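Local coordinates for DinB-like domain-containing protein (Enterococcus faecalis, PDB 3CEX), which is of unknown function but belongs to the DinB superfamily, whose fold is built round a bundle of four long helices, at residues Glu32-Pro37 with Val99-Lys104; Ser43-Met48 with Gln105-Tyr110; Thr51-Asp56 with Pro67-Gln72; Ser60-Ser65 with Val142-Arg147. All blocks are in the same frame, centred on the assembly; numbering follows the deposited sequence.

Contacts 2, 3 and 4 follow one another along helix 44-62, and contact 1 lies beyond its N-terminal end. The centres of contacts 1 and 4 are about 30 Å apart, on opposite sides of the chain's centre. Contacts 1 and 2 are about 8 Å apart, centre to centre, and Ala33 O lies 2.9 Å from Thr45 N in a backbone hydrogen bond. The centres of contacts 2 and 3 are about 12 Å apart, and the two meet where Tyr110 OH reaches Asp56 OD2 at 2.7 Å. The centre of contact 4 lies about 14 Å from that of contact 3, with Ser60 OG packed 3.4 Å from Pro67 CA. No active site is established for this protein.

Contact 1 of 4, residues Glu32-Pro37 with Val99-Lys104; sequences EANTMP and VVVAEK
Asn34 pairs its side-chain amide with the backbone of Val101. Asn34 ND2 donates to Val101 O at 3.0 Å. This bond is almost straight (179°), lies in the amide plane and uses a lone pair in the carbonyl plane. The return bond runs from Val101 N to Asn34 OD1 at 3.1 Å. It is also fairly straight at the hydrogen, but the donor is tilted from the plane of the Asn34 carbonyl. One flat amide thus satisfies both the N-H and the C=O of one residue, much as a neighbouring strand would. The Val101 pair fixes which way round the amide sits. OD1 is also hydrogen-bonded to Thr45 OG1, so two partners hold it.

The first torsion puts Asn34 CG anti to its carbonyl carbon (chi1 -73°), and this turns the amide to the 99-104 loop. Val100 crosses the same side chain at about a right angle. Its CB lies 3.7 Å from Asn34 CG, and its CG1 lies 3.9 Å from Asn34 CB. Val100 thus packs against the CB-CG part of Asn34. Val101 CG2 lies 3.8 Å from Asn34 OD1.

The contact joins the turn after helix 30-33 to the loop that leads into helix 104-124. Val101 also packs on Val30 and on Thr45 of helix 44-62. Lys104 NZ bonds to Leu25 O and Met28 O, at and just past the end of helix 8-25.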
loop_
_atom_site.group_PDB
_atom_site.type_symbol
_atom_site.label_atom_id
_atom_site.label_comp_id
_atom_site.label_asym_id
_atom_site.label_seq_id
_atom_site.Cartn_x
_atom_site.Cartn_y
_atom_site.Cartn_z
ATOM N N GLU A 32 -3.904 6.382 22.307
ATOM C CA GLU A 32 -3.550 7.026 21.038
ATOM C C GLU A 32 -3.961 6.175 19.851
ATOM O O GLU A 32 -4.510 6.697 18.872
ATOM C CB GLU A 32 -2.050 7.314 20.968
ATOM C CG GLU A 32 -1.668 8.582 21.764
ATOM C CD GLU A 32 -0.205 8.659 22.147
ATOM O OE1 GLU A 32 0.579 7.726 21.812
ATOM O OE2 GLU A 32 0.167 9.682 22.791
ATOM N N ALA A 33 -3.680 4.883 19.930
ATOM C CA ALA A 33 -4.041 3.937 18.868
ATOM C C ALA A 33 -5.544 3.917 18.628
ATOM O O ALA A 33 -5.987 3.729 17.497
ATOM C CB ALA A 33 -3.570 2.525 19.228
ATOM N N ASN A 34 -6.318 4.053 19.704
ATOM C CA ASN A 34 -7.787 4.088 19.626
ATOM C C ASN A 34 -8.370 5.415 19.118
ATOM O O ASN A 34 -9.578 5.538 18.970
ATOM C CB ASN A 34 -8.375 3.828 21.026
ATOM C CG ASN A 34 -8.249 2.388 21.460
ATOM O OD1 ASN A 34 -8.149 1.493 20.634
ATOM N ND2 ASN A 34 -8.300 2.160 22.758
ATOM N N THR A 35 -7.529 6.422 18.908
ATOM C CA THR A 35 -8.002 7.756 18.619
ATOM C C THR A 35 -8.247 7.952 17.139
ATOM O O THR A 35 -7.325 7.780 16.310
ATOM C CB THR A 35 -7.018 8.809 19.108
ATOM O OG1 THR A 35 -6.932 8.707 20.534
ATOM C CG2 THR A 35 -7.479 10.246 18.719
HETATM N N MSE A 36 -9.476 8.344 16.793
HETATM C CA MSE A 36 -9.739 8.661 15.385
HETATM C C MSE A 36 -9.735 10.169 15.212
HETATM O O MSE A 36 -10.529 10.867 15.850
HETATM C CB MSE A 36 -10.951 7.890 14.817
HETATM C CG MSE A 36 -12.302 8.374 15.047
HETATM SE SE MSE A 36 -13.526 7.215 13.984
HETATM C CE MSE A 36 -13.465 8.061 12.236
ATOM N N PRO A 37 -8.749 10.697 14.456
ATOM C CA PRO A 37 -8.581 12.149 14.395
ATOM C C PRO A 37 -9.647 12.958 13.619
ATOM O O PRO A 37 -9.675 14.181 13.745
ATOM C CB PRO A 37 -7.168 12.335 13.790
ATOM C CG PRO A 37 -6.810 11.082 13.153
ATOM C CD PRO A 37 -7.704 9.988 13.695
ATOM N N VAL A 99 -14.520 0.662 17.257
ATOM C CA VAL A 99 -13.459 -0.322 17.145
ATOM C C VAL A 99 -12.284 0.209 17.967
ATOM O O VAL A 99 -11.492 1.026 17.506
ATOM C CB VAL A 99 -13.075 -0.624 15.703
ATOM C CG1 VAL A 99 -11.928 -1.655 15.688
ATOM C CG2 VAL A 99 -14.316 -1.140 14.898
ATOM N N VAL A 100 -12.242 -0.220 19.228
ATOM C CA VAL A 100 -11.220 0.170 20.181
ATOM C C VAL A 100 -10.806 -1.084 20.946
ATOM O O VAL A 100 -11.590 -2.028 21.050
ATOM C CB VAL A 100 -11.719 1.280 21.165
ATOM C CG1 VAL A 100 -12.016 2.558 20.400
ATOM C CG2 VAL A 100 -12.962 0.820 21.982
ATOM N N VAL A 101 -9.573 -1.097 21.454
ATOM C CA VAL A 101 -9.058 -2.246 22.203
ATOM C C VAL A 101 -8.541 -1.819 23.576
ATOM O O VAL A 101 -8.135 -0.659 23.787
ATOM C CB VAL A 101 -7.911 -2.975 21.449
ATOM C CG1 VAL A 101 -8.429 -3.701 20.202
ATOM C CG2 VAL A 101 -6.787 -1.994 21.095
ATOM N N ALA A 102 -8.533 -2.778 24.505
ATOM C CA ALA A 102 -8.014 -2.550 25.856
ATOM C C ALA A 102 -6.477 -2.538 25.899
ATOM O O ALA A 102 -5.885 -1.813 26.702
ATOM C CB ALA A 102 -8.589 -3.598 26.826
ATOM N N GLU A 103 -5.840 -3.345 25.048
ATOM C CA GLU A 103 -4.383 -3.417 24.971
ATOM C C GLU A 103 -3.904 -3.609 23.534
ATOM O O GLU A 103 -4.537 -4.326 22.750
ATOM C CB GLU A 103 -3.834 -4.565 25.827
ATOM C CG GLU A 103 -4.186 -4.522 27.300
ATOM C CD GLU A 103 -3.379 -3.507 28.112
ATOM O OE1 GLU A 103 -2.452 -2.856 27.566
ATOM O OE2 GLU A 103 -3.669 -3.392 29.327
ATOM N N LYS A 104 -2.762 -2.995 23.205
ATOM C CA LYS A 104 -2.189 -3.055 21.847
ATOM C C LYS A 104 -1.862 -4.487 21.378
ATOM O O LYS A 104 -2.048 -4.810 20.217
ATOM C CB LYS A 104 -0.897 -2.247 21.767
ATOM C CG LYS A 104 -1.072 -0.762 21.825
ATOM C CD LYS A 104 0.220 -0.035 21.510
ATOM C CE LYS A 104 1.332 -0.321 22.474
ATOM N NZ LYS A 104 2.565 0.321 21.980
#

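Contact 2 of 4, residues Ser43-Met48 with Gln105-Tyr110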
loop_
_atom_site.group_PDB
_atom_site.type_symbol
_atom_site.label_atom_id
_atom_site.label_comp_id
_atom_site.label_asym_id
_atom_site.label_seq_id
_atom_site.Cartn_x
_atom_site.Cartn_y
_atom_site.Cartn_z
ATOM N N SER A 43 -8.768 5.454 13.069
ATOM C CA SER A 43 -7.739 5.191 14.073
ATOM C C SER A 43 -6.811 4.102 13.613
ATOM O O SER A 43 -7.176 3.293 12.749
ATOM C CB SER A 43 -8.380 4.770 15.402
ATOM O OG SER A 43 -9.012 3.505 15.344
ATOM N N VAL A 44 -5.615 4.074 14.183
ATOM C CA VAL A 44 -4.683 2.959 13.934
ATOM C C VAL A 44 -5.300 1.647 14.406
ATOM O O VAL A 44 -5.190 0.642 13.723
ATOM C CB VAL A 44 -3.282 3.206 14.547
ATOM C CG1 VAL A 44 -2.377 1.968 14.448
ATOM C CG2 VAL A 44 -2.624 4.386 13.847
ATOM N N THR A 45 -6.008 1.662 15.525
ATOM C CA THR A 45 -6.708 0.452 15.986
ATOM C C THR A 45 -7.702 -0.039 14.924
ATOM O O THR A 45 -7.690 -1.235 14.565
ATOM C CB THR A 45 -7.458 0.670 17.291
ATOM O OG1 THR A 45 -6.530 0.883 18.351
ATOM C CG2 THR A 45 -8.338 -0.561 17.638
ATOM N N TRP A 46 -8.525 0.865 14.384
ATOM C CA TRP A 46 -9.478 0.454 13.311
ATOM C C TRP A 46 -8.754 -0.113 12.080
ATOM O O TRP A 46 -9.150 -1.136 11.530
ATOM C CB TRP A 46 -10.369 1.615 12.897
ATOM C CG TRP A 46 -11.529 1.215 11.980
ATOM C CD1 TRP A 46 -12.823 1.014 12.363
ATOM C CD2 TRP A 46 -11.492 0.965 10.560
ATOM N NE1 TRP A 46 -13.589 0.668 11.296
ATOM C CE2 TRP A 46 -12.808 0.617 10.170
ATOM C CE3 TRP A 46 -10.487 1.011 9.580
ATOM C CZ2 TRP A 46 -13.153 0.317 8.830
ATOM C CZ3 TRP A 46 -10.823 0.692 8.246
ATOM C CH2 TRP A 46 -12.143 0.338 7.892
ATOM N N LEU A 47 -7.685 0.573 11.652
ATOM C CA LEU A 47 -6.921 0.161 10.459
ATOM C C LEU A 47 -6.291 -1.215 10.604
ATOM O O LEU A 47 -6.334 -2.028 9.680
ATOM C CB LEU A 47 -5.839 1.207 10.133
ATOM C CG LEU A 47 -6.431 2.512 9.605
ATOM C CD1 LEU A 47 -5.438 3.667 9.670
ATOM C CD2 LEU A 47 -6.946 2.296 8.128
HETATM N N MSE A 48 -5.696 -1.479 11.756
HETATM C CA MSE A 48 -5.075 -2.795 12.013
HETATM C C MSE A 48 -6.104 -3.891 12.189
HETATM O O MSE A 48 -5.942 -4.951 11.662
HETATM C CB MSE A 48 -4.208 -2.752 13.265
HETATM C CG MSE A 48 -2.882 -2.298 13.002
HETATM SE SE MSE A 48 -1.634 -2.466 14.483
HETATM C CE MSE A 48 -0.927 -4.246 14.375
ATOM N N GLN A 105 -1.391 -5.326 22.290
ATOM C CA GLN A 105 -1.017 -6.710 21.958
ATOM C C GLN A 105 -2.103 -7.460 21.179
ATOM O O GLN A 105 -1.787 -8.250 20.292
ATOM C CB GLN A 105 -0.616 -7.504 23.223
ATOM C CG GLN A 105 0.157 -8.826 22.997
ATOM C CD GLN A 105 1.447 -8.596 22.208
ATOM O OE1 GLN A 105 2.233 -7.720 22.552
ATOM N NE2 GLN A 105 1.652 -9.353 21.139
ATOM N N LEU A 106 -3.372 -7.206 21.481
ATOM C CA LEU A 106 -4.453 -7.901 20.781
ATOM C C LEU A 106 -4.433 -7.658 19.274
ATOM O O LEU A 106 -4.657 -8.575 18.471
ATOM C CB LEU A 106 -5.813 -7.497 21.352
ATOM C CG LEU A 106 -7.012 -8.237 20.777
ATOM C CD1 LEU A 106 -6.871 -9.725 20.947
ATOM C CD2 LEU A 106 -8.295 -7.723 21.438
ATOM N N LEU A 107 -4.170 -6.408 18.900
ATOM C CA LEU A 107 -4.082 -6.021 17.497
ATOM C C LEU A 107 -2.933 -6.750 16.824
ATOM O O LEU A 107 -3.096 -7.249 15.741
ATOM C CB LEU A 107 -3.852 -4.510 17.366
ATOM C CG LEU A 107 -4.991 -3.562 17.791
ATOM C CD1 LEU A 107 -4.490 -2.140 17.953
ATOM C CD2 LEU A 107 -6.181 -3.649 16.830
ATOM N N SER A 108 -1.778 -6.807 17.493
ATOM C CA SER A 108 -0.613 -7.478 16.965
ATOM C C SER A 108 -0.870 -8.959 16.762
ATOM O O SER A 108 -0.428 -9.552 15.753
ATOM C CB SER A 108 0.570 -7.345 17.908
ATOM O OG SER A 108 1.024 -6.033 17.928
ATOM N N ASP A 109 -1.520 -9.567 17.758
ATOM C CA ASP A 109 -1.796 -11.015 17.739
ATOM C C ASP A 109 -2.791 -11.410 16.647
ATOM O O ASP A 109 -2.584 -12.413 15.909
ATOM C CB ASP A 109 -2.287 -11.481 19.117
ATOM C CG ASP A 109 -1.216 -11.430 20.182
ATOM O OD1 ASP A 109 -0.014 -11.258 19.861
ATOM O OD2 ASP A 109 -1.591 -11.569 21.371
ATOM N N TYR A 110 -3.861 -10.638 16.497
ATOM C CA TYR A 110 -4.845 -10.979 15.476
ATOM C C TYR A 110 -4.277 -10.715 14.063
ATOM O O TYR A 110 -4.464 -11.513 13.142
ATOM C CB TYR A 110 -6.173 -10.236 15.710
ATOM C CG TYR A 110 -7.267 -10.549 14.699
ATOM C CD1 TYR A 110 -7.486 -11.852 14.236
ATOM C CD2 TYR A 110 -8.090 -9.563 14.230
ATOM C CE1 TYR A 110 -8.522 -12.129 13.287
ATOM C CE2 TYR A 110 -9.096 -9.833 13.307
ATOM C CZ TYR A 110 -9.307 -11.108 12.831
ATOM O OH TYR A 110 -10.327 -11.328 11.909
HETATM O O HOH W 1 -5.525 -6.462 14.452
#
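Leu107 lays its two methyl groups over Thr45, and the two side chains cross at about a right angle. Leu107 CD1 meets Thr45 OG1 at 3.7 Å. Leu107 CD2 reaches past it to Thr45 O at 3.6 Å and also touches Thr45 CG2 at 3.9 Å. The hydroxyl of Thr45 has its polar partner elsewhere, in Asn34 OD1, and offers Leu107 a van der Waals surface.

Met48, a selenomethionine, comes from one turn further along. Its CB packs against Leu107 CD2 at 4.2 Å. The chain then bends at the selenium (chi3 86°), which carries CE to the backbone of the other helix, 3.9 Å from Leu107 O. CE also lies near Ser108 N.

One water bridges the two backbones across this largely apolar seam. It donates to Leu107 O at 2.9 Å and, weakly, to Met48 O at 3.2 Å. Ser43 is the N-cap of helix 44-62, its OG accepting from Trp46 N at 2.9 Å.

The helix segments run nearly parallel, at 18°. This fits the up-down-down-up order of a DinB bundle, in which the second and third long helices point the same way. Met48 also packs on Phe21, Glu22 and Leu25 of helix 8-25. On the far side, Leu47 packs on helix 144-170 and on Tyr164 of the second subunit.

Contact 3 of 4, residues Thr51-Asp56 with Pro67-Gln72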
loop_
_atom_site.group_PDB
_atom_site.type_symbol
_atom_site.label_atom_id
_atom_site.label_comp_id
_atom_site.label_asym_id
_atom_site.label_seq_id
_atom_site.Cartn_x
_atom_site.Cartn_y
_atom_site.Cartn_z
ATOM N N THR A 51 -7.575 -4.515 8.644
ATOM C CA THR A 51 -6.640 -5.253 7.799
ATOM C C THR A 51 -6.619 -6.729 8.197
ATOM O O THR A 51 -6.704 -7.584 7.331
ATOM C CB THR A 51 -5.249 -4.617 7.841
ATOM O OG1 THR A 51 -5.375 -3.274 7.324
ATOM C CG2 THR A 51 -4.190 -5.428 6.994
ATOM N N ALA A 52 -6.498 -7.026 9.490
ATOM C CA ALA A 52 -6.525 -8.414 9.961
ATOM C C ALA A 52 -7.869 -9.048 9.601
ATOM O O ALA A 52 -7.912 -10.189 9.135
ATOM C CB ALA A 52 -6.276 -8.484 11.450
ATOM N N ARG A 53 -8.949 -8.311 9.793
ATOM C CA ARG A 53 -10.291 -8.822 9.537
ATOM C C ARG A 53 -10.529 -9.122 8.050
ATOM O O ARG A 53 -11.137 -10.146 7.701
ATOM C CB ARG A 53 -11.323 -7.831 10.111
ATOM C CG ARG A 53 -12.747 -8.265 10.166
ATOM C CD ARG A 53 -13.065 -9.160 11.332
ATOM N NE ARG A 53 -14.514 -9.105 11.545
ATOM C CZ ARG A 53 -15.412 -9.972 11.074
ATOM N NH1 ARG A 53 -15.046 -11.039 10.374
ATOM N NH2 ARG A 53 -16.699 -9.779 11.329
ATOM N N GLU A 54 -10.033 -8.257 7.168
ATOM C CA GLU A 54 -10.268 -8.443 5.760
ATOM C C GLU A 54 -9.427 -9.592 5.156
ATOM O O GLU A 54 -9.920 -10.309 4.287
ATOM C CB GLU A 54 -10.021 -7.121 5.016
ATOM C CG GLU A 54 -10.337 -7.173 3.563
ATOM C CD GLU A 54 -11.824 -7.103 3.236
ATOM O OE1 GLU A 54 -12.687 -7.423 4.085
ATOM O OE2 GLU A 54 -12.132 -6.723 2.093
ATOM N N LEU A 55 -8.158 -9.711 5.554
ATOM C CA LEU A 55 -7.347 -10.901 5.209
ATOM C C LEU A 55 -8.019 -12.193 5.687
ATOM O O LEU A 55 -8.159 -13.176 4.938
ATOM C CB LEU A 55 -5.943 -10.792 5.816
ATOM C CG LEU A 55 -5.021 -9.661 5.278
ATOM C CD1 LEU A 55 -3.724 -9.538 6.093
ATOM C CD2 LEU A 55 -4.717 -9.880 3.785
ATOM N N ASP A 56 -8.369 -12.216 6.968
ATOM C CA ASP A 56 -9.090 -13.330 7.560
ATOM C C ASP A 56 -10.343 -13.699 6.730
ATOM O O ASP A 56 -10.425 -14.784 6.154
ATOM C CB ASP A 56 -9.473 -12.962 9.014
ATOM C CG ASP A 56 -10.118 -14.108 9.785
ATOM O OD1 ASP A 56 -10.029 -15.284 9.357
ATOM O OD2 ASP A 56 -10.689 -13.812 10.868
ATOM N N PRO A 67 -13.998 -18.031 9.362
ATOM C CA PRO A 67 -12.921 -17.095 9.677
ATOM C C PRO A 67 -12.387 -17.247 11.102
ATOM O O PRO A 67 -13.117 -17.675 11.986
ATOM C CB PRO A 67 -13.585 -15.726 9.489
ATOM C CG PRO A 67 -15.005 -15.965 9.678
ATOM C CD PRO A 67 -15.275 -17.333 9.134
ATOM N N LEU A 68 -11.118 -16.915 11.308
ATOM C CA LEU A 68 -10.479 -17.019 12.623
ATOM C C LEU A 68 -11.155 -16.133 13.657
ATOM O O LEU A 68 -11.173 -16.474 14.848
ATOM C CB LEU A 68 -8.996 -16.639 12.548
ATOM C CG LEU A 68 -8.138 -17.347 11.511
ATOM C CD1 LEU A 68 -6.778 -16.677 11.490
ATOM C CD2 LEU A 68 -8.025 -18.847 11.755
ATOM N N TRP A 69 -11.702 -15.001 13.196
ATOM C CA TRP A 69 -12.470 -14.075 14.035
ATOM C C TRP A 69 -13.418 -14.843 14.959
ATOM O O TRP A 69 -13.524 -14.531 16.155
ATOM C CB TRP A 69 -13.277 -13.121 13.144
ATOM C CG TRP A 69 -14.067 -12.060 13.858
ATOM C CD1 TRP A 69 -15.423 -11.937 13.889
ATOM C CD2 TRP A 69 -13.553 -10.966 14.630
ATOM N NE1 TRP A 69 -15.787 -10.828 14.608
ATOM C CE2 TRP A 69 -14.670 -10.225 15.102
ATOM C CE3 TRP A 69 -12.273 -10.553 14.992
ATOM C CZ2 TRP A 69 -14.535 -9.077 15.886
ATOM C CZ3 TRP A 69 -12.133 -9.404 15.759
ATOM C CH2 TRP A 69 -13.253 -8.688 16.213
ATOM N N LEU A 70 -14.099 -15.824 14.362
ATOM C CA LEU A 70 -14.983 -16.759 15.036
ATOM C C LEU A 70 -14.271 -18.040 15.500
ATOM O O LEU A 70 -14.317 -18.398 16.673
ATOM C CB LEU A 70 -16.125 -17.152 14.096
ATOM C CG LEU A 70 -17.092 -16.039 13.682
ATOM C CD1 LEU A 70 -18.193 -16.653 12.791
ATOM C CD2 LEU A 70 -17.708 -15.318 14.895
ATOM N N SER A 71 -13.618 -18.730 14.574
ATOM C CA SER A 71 -13.028 -20.040 14.866
ATOM C C SER A 71 -11.939 -20.036 15.958
ATOM O O SER A 71 -11.787 -21.010 16.679
ATOM C CB SER A 71 -12.477 -20.679 13.587
ATOM O OG SER A 71 -11.155 -20.231 13.312
ATOM N N GLN A 72 -11.187 -18.951 16.075
ATOM C CA GLN A 72 -10.200 -18.786 17.167
ATOM C C GLN A 72 -10.715 -17.834 18.261
ATOM O O GLN A 72 -9.994 -17.497 19.188
ATOM C CB GLN A 72 -8.871 -18.280 16.623
ATOM C CG GLN A 72 -8.061 -19.316 15.873
ATOM C CD GLN A 72 -6.783 -18.763 15.282
ATOM O OE1 GLN A 72 -6.474 -17.587 15.408
ATOM N NE2 GLN A 72 -6.042 -19.618 14.600
#
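Asp56 meets the start of helix 68-71 with both carboxylate oxygens. OD1 accepts from Leu68 N at 2.8 Å, and OD2 accepts from Trp69 N at 2.8 Å. Each oxygen uses its syn lone pair. Pro67 is the N-cap, and the carboxylate thus takes the N-H groups of the first two residues of the helix. Its CG is anti to the backbone N (chi1 -174°), which points the group out from helix 44-62. OD1 also touches Pro67 CA at 3.4 Å, and OD2 has a further bond to Tyr110 OH.

Arg53, one turn earlier, lays its guanidinium flat on the face of Trp69. The planes are only 7° apart, and CZ sits 3.6 Å from the centroid of the five-membered ring, a cation-pi stack. A bend at chi2 (80°) swings the group over the indole. Arg53 CD adds a CH-pi contact to the same face.

Arg53 NE is buried here with no partner in the model. Asp84 OD1 bonds to Trp69 NE1 and forms a long, weak ion pair with Arg53 NH2. The N-terminal end of a helix and its N-H groups would favour a charged Asp56, and the electron-rich indole face probably helps to accommodate the positive charge of Arg53.

Contact 4 of 4, residues Ser60-Ser65 with Val142-Arg147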
loop_
_atom_site.group_PDB
_atom_site.type_symbol
_atom_site.label_atom_id
_atom_site.label_comp_id
_atom_site.label_asym_id
_atom_site.label_seq_id
_atom_site.Cartn_x
_atom_site.Cartn_y
_atom_site.Cartn_z
ATOM N N SER A 60 -10.296 -16.852 4.308
ATOM C CA SER A 60 -11.126 -17.949 4.848
ATOM C C SER A 60 -12.251 -18.331 3.873
ATOM O O SER A 60 -12.548 -19.504 3.727
ATOM C CB SER A 60 -11.688 -17.608 6.227
ATOM O OG SER A 60 -10.630 -17.506 7.165
ATOM N N ALA A 61 -12.853 -17.341 3.214
ATOM C CA ALA A 61 -13.847 -17.565 2.151
ATOM C C ALA A 61 -13.281 -18.329 0.923
ATOM O O ALA A 61 -13.912 -19.242 0.428
ATOM C CB ALA A 61 -14.477 -16.232 1.721
ATOM N N LEU A 62 -12.092 -17.974 0.445
ATOM C CA LEU A 62 -11.412 -18.763 -0.602
ATOM C C LEU A 62 -11.072 -20.190 -0.154
ATOM O O LEU A 62 -10.977 -21.100 -0.971
ATOM C CB LEU A 62 -10.110 -18.089 -1.034
ATOM C CG LEU A 62 -10.246 -16.761 -1.767
ATOM C CD1 LEU A 62 -8.873 -16.181 -1.976
ATOM C CD2 LEU A 62 -11.003 -16.913 -3.110
ATOM N N ASN A 63 -10.857 -20.358 1.150
ATOM C CA ASN A 63 -10.449 -21.625 1.732
ATOM C C ASN A 63 -11.648 -22.422 2.233
ATOM O O ASN A 63 -11.475 -23.465 2.848
ATOM C CB ASN A 63 -9.492 -21.341 2.885
ATOM C CG ASN A 63 -8.519 -22.443 3.116
ATOM O OD1 ASN A 63 -7.794 -22.833 2.208
ATOM N ND2 ASN A 63 -8.477 -22.959 4.349
ATOM N N HIS A 64 -12.855 -21.909 1.992
ATOM C CA HIS A 64 -14.100 -22.509 2.464
ATOM C C HIS A 64 -14.100 -22.832 3.964
ATOM O O HIS A 64 -14.790 -23.761 4.395
ATOM C CB HIS A 64 -14.449 -23.764 1.618
ATOM C CG HIS A 64 -14.601 -23.463 0.157
ATOM N ND1 HIS A 64 -15.806 -23.097 -0.409
ATOM C CD2 HIS A 64 -13.686 -23.407 -0.844
ATOM C CE1 HIS A 64 -15.632 -22.849 -1.696
ATOM N NE2 HIS A 64 -14.353 -23.026 -1.986
ATOM N N SER A 65 -13.343 -22.065 4.754
ATOM C CA SER A 65 -13.243 -22.296 6.200
ATOM C C SER A 65 -13.906 -21.131 6.930
ATOM O O SER A 65 -14.087 -20.045 6.360
ATOM C CB SER A 65 -11.771 -22.498 6.645
ATOM O OG SER A 65 -10.869 -21.449 6.214
ATOM N N VAL A 142 -14.867 -11.942 -11.168
ATOM C CA VAL A 142 -13.814 -11.957 -10.188
ATOM C C VAL A 142 -13.235 -13.372 -10.113
ATOM O O VAL A 142 -13.969 -14.342 -9.898
ATOM C CB VAL A 142 -14.352 -11.555 -8.815
ATOM C CG1 VAL A 142 -13.234 -11.600 -7.773
ATOM C CG2 VAL A 142 -15.027 -10.177 -8.896
ATOM N N THR A 143 -11.924 -13.461 -10.271
ATOM C CA THR A 143 -11.188 -14.700 -10.170
ATOM C C THR A 143 -10.448 -14.752 -8.853
ATOM O O THR A 143 -10.343 -13.751 -8.144
ATOM C CB THR A 143 -10.121 -14.750 -11.263
ATOM O OG1 THR A 143 -9.229 -13.620 -11.105
ATOM C CG2 THR A 143 -10.759 -14.739 -12.672
ATOM N N ARG A 144 -9.894 -15.919 -8.542
ATOM C CA ARG A 144 -9.104 -16.084 -7.337
ATOM C C ARG A 144 -7.970 -15.035 -7.306
ATOM O O ARG A 144 -7.684 -14.434 -6.268
ATOM C CB ARG A 144 -8.538 -17.492 -7.296
ATOM C CG ARG A 144 -8.030 -17.964 -5.970
ATOM C CD ARG A 144 -7.737 -19.465 -6.033
ATOM N NE ARG A 144 -8.876 -20.229 -6.530
ATOM C CZ ARG A 144 -9.886 -20.658 -5.786
ATOM N NH1 ARG A 144 -9.929 -20.439 -4.484
ATOM N NH2 ARG A 144 -10.857 -21.329 -6.348
ATOM N N GLN A 145 -7.353 -14.842 -8.466
ATOM C CA GLN A 145 -6.201 -13.983 -8.615
ATOM C C GLN A 145 -6.534 -12.540 -8.271
ATOM O O GLN A 145 -5.801 -11.901 -7.512
ATOM C CB GLN A 145 -5.693 -14.067 -10.049
ATOM C CG GLN A 145 -4.462 -13.228 -10.292
ATOM C CD GLN A 145 -3.694 -13.710 -11.502
ATOM O OE1 GLN A 145 -3.470 -14.914 -11.649
ATOM N NE2 GLN A 145 -3.263 -12.778 -12.358
ATOM N N VAL A 146 -7.667 -12.060 -8.791
ATOM C CA VAL A 146 -8.142 -10.695 -8.533
ATOM C C VAL A 146 -8.376 -10.488 -7.028
ATOM O O VAL A 146 -7.986 -9.474 -6.440
ATOM C CB VAL A 146 -9.404 -10.396 -9.380
ATOM C CG1 VAL A 146 -10.133 -9.151 -8.876
ATOM C CG2 VAL A 146 -9.015 -10.212 -10.864
ATOM N N ARG A 147 -8.943 -11.500 -6.377
ATOM C CA ARG A 147 -9.265 -11.395 -4.964
ATOM C C ARG A 147 -7.985 -11.362 -4.121
ATOM O O ARG A 147 -7.890 -10.574 -3.176
ATOM C CB ARG A 147 -10.173 -12.549 -4.603
ATOM C CG ARG A 147 -10.521 -12.739 -3.205
ATOM C CD ARG A 147 -11.420 -11.651 -2.658
ATOM N NE ARG A 147 -12.408 -11.058 -3.563
ATOM C CZ ARG A 147 -13.679 -11.436 -3.691
ATOM N NH1 ARG A 147 -14.164 -12.485 -3.059
ATOM N NH2 ARG A 147 -14.474 -10.753 -4.493
#
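Arg144 NH1 is hydrogen-bonded to Tyr121 OH and lies against Leu62. Leu62 O is at the edge of the guanidinium and in its plane, but it is 3.7 Å from NH1, and no hydrogen bond is made. Leu62 CD2 approaches the same NH1 to 3.9 Å. The Arg144 chain starts out extended, with CG anti to the backbone N, and then bends at chi3 (-53°). This bend brings its tip alongside Leu62, the two side chains running past each other in opposite directions. The other guanidinium nitrogens have partners too: NE bonds to Gln129 O, and NH2 forms a salt bridge with Asp132 OD2. The group is therefore fixed from several directions.

Arg147 touches Leu62 through its aliphatic part, with CG 4.0 Å from Leu62 CD1. CG is placed by the first torsion, anti to the backbone N (chi1 174°); the bends at chi2 and chi3 lie beyond the touching atom.

The contact sets the last turn of helix 44-62 beside the first turn of helix 144-170, two of the long helices of the DinB bundle. The first ends in a Schellman motif: His64 has a positive phi (51°), Ser65 N bonds back to Ser60 O at 2.9 Å, and His64 N bonds weakly back to Ala61 O. The second opens with Thr143 as N-cap, its OG1 accepting from Val146 N at 3.2 Å.

Strand 133-135 lies next to both segments, where Ile134 packs on Leu62 and on Arg147. Helix 104-124 contributes Tyr121, which packs on Leu62. Gln145 NE2 bonds to Glu12 OE1 of the second subunit.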